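Local atomic coordinates of putative amino acid binding protein (Streptococcus mutans, PDB entry 4C0R), a protein that binds glutathione, here held as its oxidized disulfide, and probably delivers it to the cystine ABC importer TcyBC for uptake into the cell. Residues 99-104 with 108-113; 162-167 with 181-186. All blocks are in the same frame, centred on the assembly; numbering follows the deposited sequence. Where two conformers were deposited one is given.

Contact 1. Residues 99-104 with 108-113; sequences SDIKSY and AGHSTQ. With CD (cadmium ion), chain F.
Ile101 lays the end of its side chain over one face of the His110 imidazole: CD1 stands 3.7 Å from the ring centroid and only 5° off the ring normal, a CH-pi contact centred on the ring. CG1 lies over the same face, 3.8 Å from His110 CE1. An extended chain (chi2 172°) carries the methyl out over the imidazole. The two side chains approach from opposite directions, and Ile101, itself buried against Leu93 and Val95 of strand 81-96, gives the ring an apolar floor.

At the ring's edge, His110 NE2 binds a cadmium ion at 2.1 Å. Asp100 reaches the same ion with both carboxylate oxygens, unequally: OD1 is 2.2 Å from the metal and OD2 2.6 Å. The carboxylate plane is turned 45° from the ring. A water oxygen 2.3 Å from the cadmium is a further ligand. The other ring nitrogen, ND1, makes a weak hydrogen bond to Ala108 O, which may help fix the ring's rotation. Before the aspartate, Ser99 OG accepts from Ile101 N at 2.9 Å, forming an ST turn. Asp100, His110 and the water thus supply most of the ligands of a peripheral cadmium site, completed by one ligand from elsewhere in the structure, and the metal joins the two ends of the loop that precedes strand 111-114.

Contact 2. Residues 162-167 with 181-186; sequences FEKISA and VIDLPS. With GDS (oxidized glutathione disulfide), chain C.
Lys164 crosses to Asp183 as a long, nearly straight arm. Its CG is anti to the backbone N (chi1 -169°), and the remaining torsions stay open, giving an extended chain that carries the ammonium from the first turn of the helix to the strand. There NZ forms a salt bridge with Asp183 OD1 at 2.8 Å; Asp183 OD1 receives it through its syn lone pair, on the side of the other oxygen. That second oxygen, OD2, stays 3.6 Å from Lys164 NZ, which makes the grip one-sided. Asp183 meets the lysine at an angle.

Beside the charged pair lies a small apolar contact, in which Ala167 CB faces Val181 CG1 at 4.3 Å. Lys164 CE adds to this patch, 4.5 Å from Val181 CG2.

Glu163, at the N-cap position of helix 164-173, serves the ligand instead. Its chain bends at chi2 (77°), placing OE1 3.4 Å above the plane of the Phe162 ring and over its centre, while OE2 accepts a hydrogen bond of 2.9 Å from N6 of the glutathione disulfide. Asn69 gives OE1 a weak hydrogen bond.

Strand 160-163, helix 164-173 and strand 179-183 form a beta-alpha-beta crossover: the two strands run parallel, with strand 81-96 between them and antiparallel to both. Val92 of that middle strand touches Lys164, Ala167 and Asp183, while Val181 also packs on Glu168 and Ile171 farther along the helix.

How the contacts relate
Contacts 1 and 2 follow one another along the chain, their centres about 14 Å apart on the same side of the chain's centre, and they meet directly. Ile182 of 181-186 packs against the loop 99-104: its CD1 lies 3.3 Å from Ile101 O and its CG2 3.6 Å from Lys102 O. Nearby, Leu184 CD2 comes within 3.9 Å of Tyr104 CB. Strand 81-96 serves both, since Ile101 rests on its side chains and Ile182 is bonded backbone to backbone with its Leu93. Their bound groups differ: contact 2 touches the glutathione disulfide, whereas contact 1 holds cadmium near the periphery, about 22 Å between its centre and that of the chain, against about 12 Å for contact 2.

Contact 1. Residues 99-104 with 108-113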
loop_
_atom_site.group_PDB
_atom_site.type_symbol
_atom_site.label_atom_id
_atom_site.label_comp_id
_atom_site.label_asym_id
_atom_site.label_seq_id
_atom_site.Cartn_x
_atom_site.Cartn_y
_atom_site.Cartn_z
ATOM N N SER A 99 12.347 -17.367 14.676
ATOM C CA SER A 99 11.573 -16.868 15.809
ATOM C C SER A 99 10.610 -17.946 16.303
ATOM O O SER A 99 10.191 -18.837 15.503
ATOM C CB SER A 99 10.760 -15.667 15.323
ATOM O OG SER A 99 9.888 -15.205 16.327
ATOM N N ASP A 100 10.149 -17.816 17.572
ATOM C CA ASP A 100 8.944 -18.558 18.071
ATOM C C ASP A 100 7.664 -18.191 17.330
ATOM O O ASP A 100 6.633 -18.839 17.487
ATOM C CB ASP A 100 8.641 -18.457 19.638
ATOM C CG ASP A 100 8.303 -16.985 20.183
ATOM O OD1 ASP A 100 9.299 -16.271 19.790
ATOM O OD2 ASP A 100 7.217 -16.507 21.034
ATOM N N ILE A 101 7.703 -17.098 16.588
ATOM C CA ILE A 101 6.487 -16.657 15.929
ATOM C C ILE A 101 6.424 -17.352 14.573
ATOM O O ILE A 101 7.218 -17.043 13.699
ATOM C CB ILE A 101 6.479 -15.148 15.781
ATOM C CG1 ILE A 101 6.491 -14.462 17.149
ATOM C CG2 ILE A 101 5.217 -14.717 14.972
ATOM C CD1 ILE A 101 6.665 -12.983 17.055
ATOM N N LYS A 102 5.522 -18.320 14.424
ATOM C CA LYS A 102 5.428 -19.143 13.228
ATOM C C LYS A 102 4.074 -19.059 12.513
ATOM O O LYS A 102 3.979 -19.367 11.327
ATOM C CB LYS A 102 5.722 -20.619 13.550
ATOM C CG LYS A 102 7.160 -20.838 14.013
ATOM C CD LYS A 102 7.590 -22.285 13.769
ATOM C CE LYS A 102 6.690 -23.274 14.468
ATOM N NZ LYS A 102 6.658 -22.988 15.910
ATOM N N SER A 103 3.055 -18.642 13.262
ATOM C CA SER A 103 1.707 -18.478 12.748
ATOM C C SER A 103 1.101 -17.246 13.381
ATOM O O SER A 103 1.554 -16.771 14.411
ATOM C CB SER A 103 0.830 -19.684 13.078
ATOM O OG SER A 103 0.438 -19.637 14.418
ATOM N N TYR A 104 0.051 -16.729 12.753
ATOM C CA TYR A 104 -0.554 -15.486 13.193
ATOM C C TYR A 104 -0.775 -15.441 14.698
ATOM O O TYR A 104 -0.460 -14.452 15.333
ATOM C CB TYR A 104 -1.884 -15.251 12.451
ATOM C CG TYR A 104 -2.545 -13.896 12.674
ATOM C CD1 TYR A 104 -1.849 -12.713 12.501
ATOM C CD2 TYR A 104 -3.899 -13.798 12.980
ATOM C CE1 TYR A 104 -2.462 -11.500 12.681
ATOM C CE2 TYR A 104 -4.526 -12.578 13.150
ATOM C CZ TYR A 104 -3.812 -11.428 12.993
ATOM O OH TYR A 104 -4.428 -10.203 13.148
ATOM N N ALA A 108 0.603 -13.186 19.812
ATOM C CA ALA A 108 0.018 -12.812 21.115
ATOM C C ALA A 108 1.150 -12.585 22.129
ATOM O O ALA A 108 2.081 -13.395 22.237
ATOM C CB ALA A 108 -0.941 -13.899 21.605
ATOM N N GLY A 109 1.056 -11.477 22.851
ATOM C CA GLY A 109 2.033 -11.117 23.853
ATOM C C GLY A 109 3.300 -10.416 23.372
ATOM O O GLY A 109 4.148 -9.992 24.162
ATOM N N HIS A 110 3.446 -10.289 22.047
ATOM C CA HIS A 110 4.624 -9.701 21.457
ATOM C C HIS A 110 4.392 -8.213 21.063
ATOM O O HIS A 110 3.265 -7.713 21.087
ATOM C CB HIS A 110 5.014 -10.528 20.250
ATOM C CG HIS A 110 5.624 -11.863 20.577
ATOM N ND1 HIS A 110 4.896 -13.037 20.546
ATOM C CD2 HIS A 110 6.912 -12.229 20.821
ATOM C CE1 HIS A 110 5.696 -14.061 20.795
ATOM N NE2 HIS A 110 6.926 -13.602 20.950
ATOM N N SER A 111 5.476 -7.542 20.730
ATOM C CA SER A 111 5.419 -6.112 20.471
ATOM C C SER A 111 5.652 -5.841 18.989
ATOM O O SER A 111 6.435 -6.518 18.347
ATOM C CB SER A 111 6.454 -5.385 21.332
ATOM O OG SER A 111 6.240 -3.974 21.352
ATOM N N THR A 112 4.937 -4.825 18.489
ATOM C CA THR A 112 5.030 -4.420 17.102
ATOM C C THR A 112 4.837 -2.916 17.023
ATOM O O THR A 112 4.321 -2.290 17.935
ATOM C CB THR A 112 3.962 -5.133 16.248
ATOM O OG1 THR A 112 4.262 -4.859 14.883
ATOM C CG2 THR A 112 2.608 -4.633 16.496
ATOM N N GLN A 113 5.247 -2.362 15.901
ATOM C CA GLN A 113 5.019 -0.978 15.563
ATOM C C GLN A 113 3.912 -0.904 14.521
ATOM O O GLN A 113 3.793 -1.799 13.650
ATOM C CB GLN A 113 6.268 -0.338 15.016
ATOM C CG GLN A 113 7.340 -0.073 16.145
ATOM C CD GLN A 113 8.556 0.666 15.607
ATOM O OE1 GLN A 113 9.288 0.171 14.777
ATOM N NE2 GLN A 113 8.749 1.878 16.077
HETATM CD CD CD F . 8.852 -14.543 21.101
HETATM O O HOH W 1 9.338 -15.251 23.281
#

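Contact 2. Residues 162-167 with 181-186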
loop_
_atom_site.group_PDB
_atom_site.type_symbol
_atom_site.label_atom_id
_atom_site.label_comp_id
_atom_site.label_asym_id
_atom_site.label_seq_id
_atom_site.Cartn_x
_atom_site.Cartn_y
_atom_site.Cartn_z
ATOM N N PHE A 162 2.911 -6.621 7.276
ATOM C CA PHE A 162 2.735 -5.709 6.151
ATOM C C PHE A 162 2.527 -6.491 4.887
ATOM O O PHE A 162 2.723 -7.717 4.862
ATOM C CB PHE A 162 3.987 -4.807 5.989
ATOM C CG PHE A 162 3.662 -3.516 5.224
ATOM C CD1 PHE A 162 2.871 -2.530 5.826
ATOM C CD2 PHE A 162 4.047 -3.353 3.935
ATOM C CE1 PHE A 162 2.500 -1.380 5.128
ATOM C CE2 PHE A 162 3.665 -2.187 3.224
ATOM C CZ PHE A 162 2.895 -1.197 3.856
ATOM N N GLU A 163 2.176 -5.805 3.796
ATOM C CA GLU A 163 2.104 -6.461 2.474
ATOM C C GLU A 163 3.447 -7.099 2.070
ATOM O O GLU A 163 4.499 -6.543 2.307
ATOM C CB GLU A 163 1.684 -5.442 1.417
ATOM C CG GLU A 163 0.196 -5.119 1.376
ATOM C CD GLU A 163 -0.353 -4.208 2.434
ATOM O OE1 GLU A 163 0.405 -3.526 3.146
ATOM O OE2 GLU A 163 -1.574 -4.206 2.511
ATOM N N LYS A 164 3.350 -8.267 1.435
ATOM C CA LYS A 164 4.475 -9.055 1.018
ATOM C C LYS A 164 5.413 -8.337 0.072
ATOM O O LYS A 164 6.597 -8.450 0.224
ATOM C CB LYS A 164 3.953 -10.316 0.318
ATOM C CG LYS A 164 5.001 -11.361 0.053
ATOM C CD LYS A 164 4.335 -12.699 -0.222
ATOM C CE LYS A 164 5.374 -13.819 -0.189
ATOM N NZ LYS A 164 4.729 -15.099 -0.490
ATOM N N ILE A 165 4.889 -7.649 -0.935
ATOM C CA ILE A 165 5.752 -7.101 -1.962
ATOM C C ILE A 165 6.751 -6.093 -1.338
ATOM O O ILE A 165 7.975 -6.181 -1.566
ATOM C CB ILE A 165 4.940 -6.480 -3.087
ATOM C CG1 ILE A 165 4.145 -7.521 -3.885
ATOM C CG2 ILE A 165 5.888 -5.708 -4.043
ATOM C CD1 ILE A 165 3.095 -6.971 -4.783
ATOM N N SER A 166 6.282 -5.178 -0.492
ATOM C CA SER A 166 7.200 -4.256 0.147
ATOM C C SER A 166 8.096 -4.944 1.167
ATOM O O SER A 166 9.264 -4.652 1.254
ATOM C CB SER A 166 6.486 -3.088 0.825
ATOM O OG SER A 166 5.989 -2.180 -0.127
ATOM N N ALA A 167 7.521 -5.869 1.943
ATOM C CA ALA A 167 8.341 -6.566 2.939
ATOM C C ALA A 167 9.539 -7.241 2.280
ATOM O O ALA A 167 10.674 -7.107 2.738
ATOM C CB ALA A 167 7.517 -7.573 3.702
ATOM N N VAL A 181 9.809 -13.872 6.019
ATOM C CA VAL A 181 8.415 -13.574 5.905
ATOM C C VAL A 181 7.589 -14.856 5.974
ATOM O O VAL A 181 8.003 -15.924 5.507
ATOM C CB VAL A 181 8.059 -12.712 4.640
ATOM C CG1 VAL A 181 8.994 -11.509 4.501
ATOM C CG2 VAL A 181 7.984 -13.504 3.402
ATOM N N ILE A 182 6.455 -14.736 6.655
ATOM C CA ILE A 182 5.479 -15.784 6.808
ATOM C C ILE A 182 4.175 -15.318 6.179
ATOM O O ILE A 182 3.616 -14.302 6.593
ATOM C CB ILE A 182 5.233 -16.124 8.314
ATOM C CG1 ILE A 182 6.540 -16.632 8.946
ATOM C CG2 ILE A 182 4.068 -17.129 8.485
ATOM C CD1 ILE A 182 6.454 -16.666 10.473
ATOM N N ASP A 183 3.624 -16.097 5.252
ATOM C CA ASP A 183 2.337 -15.754 4.640
ATOM C C ASP A 183 1.213 -15.876 5.630
ATOM O O ASP A 183 1.130 -16.849 6.389
ATOM C CB ASP A 183 2.009 -16.660 3.422
ATOM C CG ASP A 183 2.979 -16.499 2.308
ATOM O OD1 ASP A 183 3.341 -15.367 1.917
ATOM O OD2 ASP A 183 3.410 -17.546 1.790
ATOM N N LEU A 184 0.318 -14.897 5.598
ATOM C CA LEU A 184 -0.853 -14.823 6.450
ATOM C C LEU A 184 -2.134 -15.059 5.660
ATOM O O LEU A 184 -2.182 -14.855 4.474
ATOM C CB LEU A 184 -0.971 -13.430 7.105
ATOM C CG LEU A 184 0.126 -13.125 8.113
ATOM C CD1 LEU A 184 0.019 -11.684 8.573
ATOM C CD2 LEU A 184 0.047 -14.051 9.312
ATOM N N PRO A 185 -3.180 -15.467 6.359
ATOM C CA PRO A 185 -4.484 -15.584 5.682
ATOM C C PRO A 185 -4.957 -14.253 5.099
ATOM O O PRO A 185 -4.581 -13.196 5.604
ATOM C CB PRO A 185 -5.411 -16.086 6.795
ATOM C CG PRO A 185 -4.511 -16.639 7.850
ATOM C CD PRO A 185 -3.228 -15.873 7.773
ATOM N N SER A 186 -5.748 -14.285 4.023
ATOM C CA SER A 186 -6.371 -13.053 3.486
ATOM C C SER A 186 -7.883 -13.159 3.671
ATOM O O SER A 186 -8.482 -14.121 3.162
ATOM C CB SER A 186 -6.104 -12.891 1.960
ATOM O OG SER A 186 -4.745 -12.546 1.628
HETATM C CD1 GDS C . 3.499 8.113 8.763
HETATM N N2 GDS C . 4.470 7.016 8.657
HETATM C CA2 GDS C . 5.090 6.878 7.390
HETATM C C2 GDS C . 6.289 7.702 7.075
HETATM O O2 GDS C . 6.602 7.945 5.890
HETATM C CB2 GDS C . 4.611 5.980 6.315
HETATM S SG2 GDS C . 3.277 4.917 6.823
HETATM N N3 GDS C . 7.065 8.204 8.189
HETATM C CA3 GDS C . 8.198 9.093 7.936
HETATM C C3 GDS C . 7.670 10.467 8.339
HETATM O OE3 GDS C . 8.424 11.315 8.913
HETATM O OE4 GDS C . 6.470 10.810 8.133
HETATM N N4 GDS C . 2.630 1.879 5.888
HETATM C CA4 GDS C . 3.554 1.252 6.803
HETATM C C4 GDS C . 2.837 0.770 8.015
HETATM O OE5 GDS C . 1.587 0.546 7.999
HETATM O OE6 GDS C . 3.541 0.536 9.036
HETATM C C5 GDS C . 3.149 2.483 4.700
HETATM O O5 GDS C . 4.353 2.424 4.458
HETATM C CA5 GDS C . 2.148 3.205 3.917
HETATM N N5 GDS C . 0.846 2.684 3.826
HETATM C CB5 GDS C . 2.298 4.690 3.964
HETATM S SG5 GDS C . 1.718 5.287 5.576
HETATM C CA6 GDS C . -2.362 -0.781 3.744
HETATM C C6 GDS C . -3.510 0.212 3.838
HETATM O OE7 GDS C . -3.729 0.777 4.944
HETATM O OE8 GDS C . -4.215 0.479 2.835
HETATM N N6 GDS C . -2.472 -1.459 2.439
HETATM C CB6 GDS C . -1.050 -0.107 3.917
HETATM C CG6 GDS C . -1.028 1.199 3.091
HETATM C CD6 GDS C . 0.418 1.639 3.006
HETATM O O6 GDS C . 1.270 1.164 2.241
#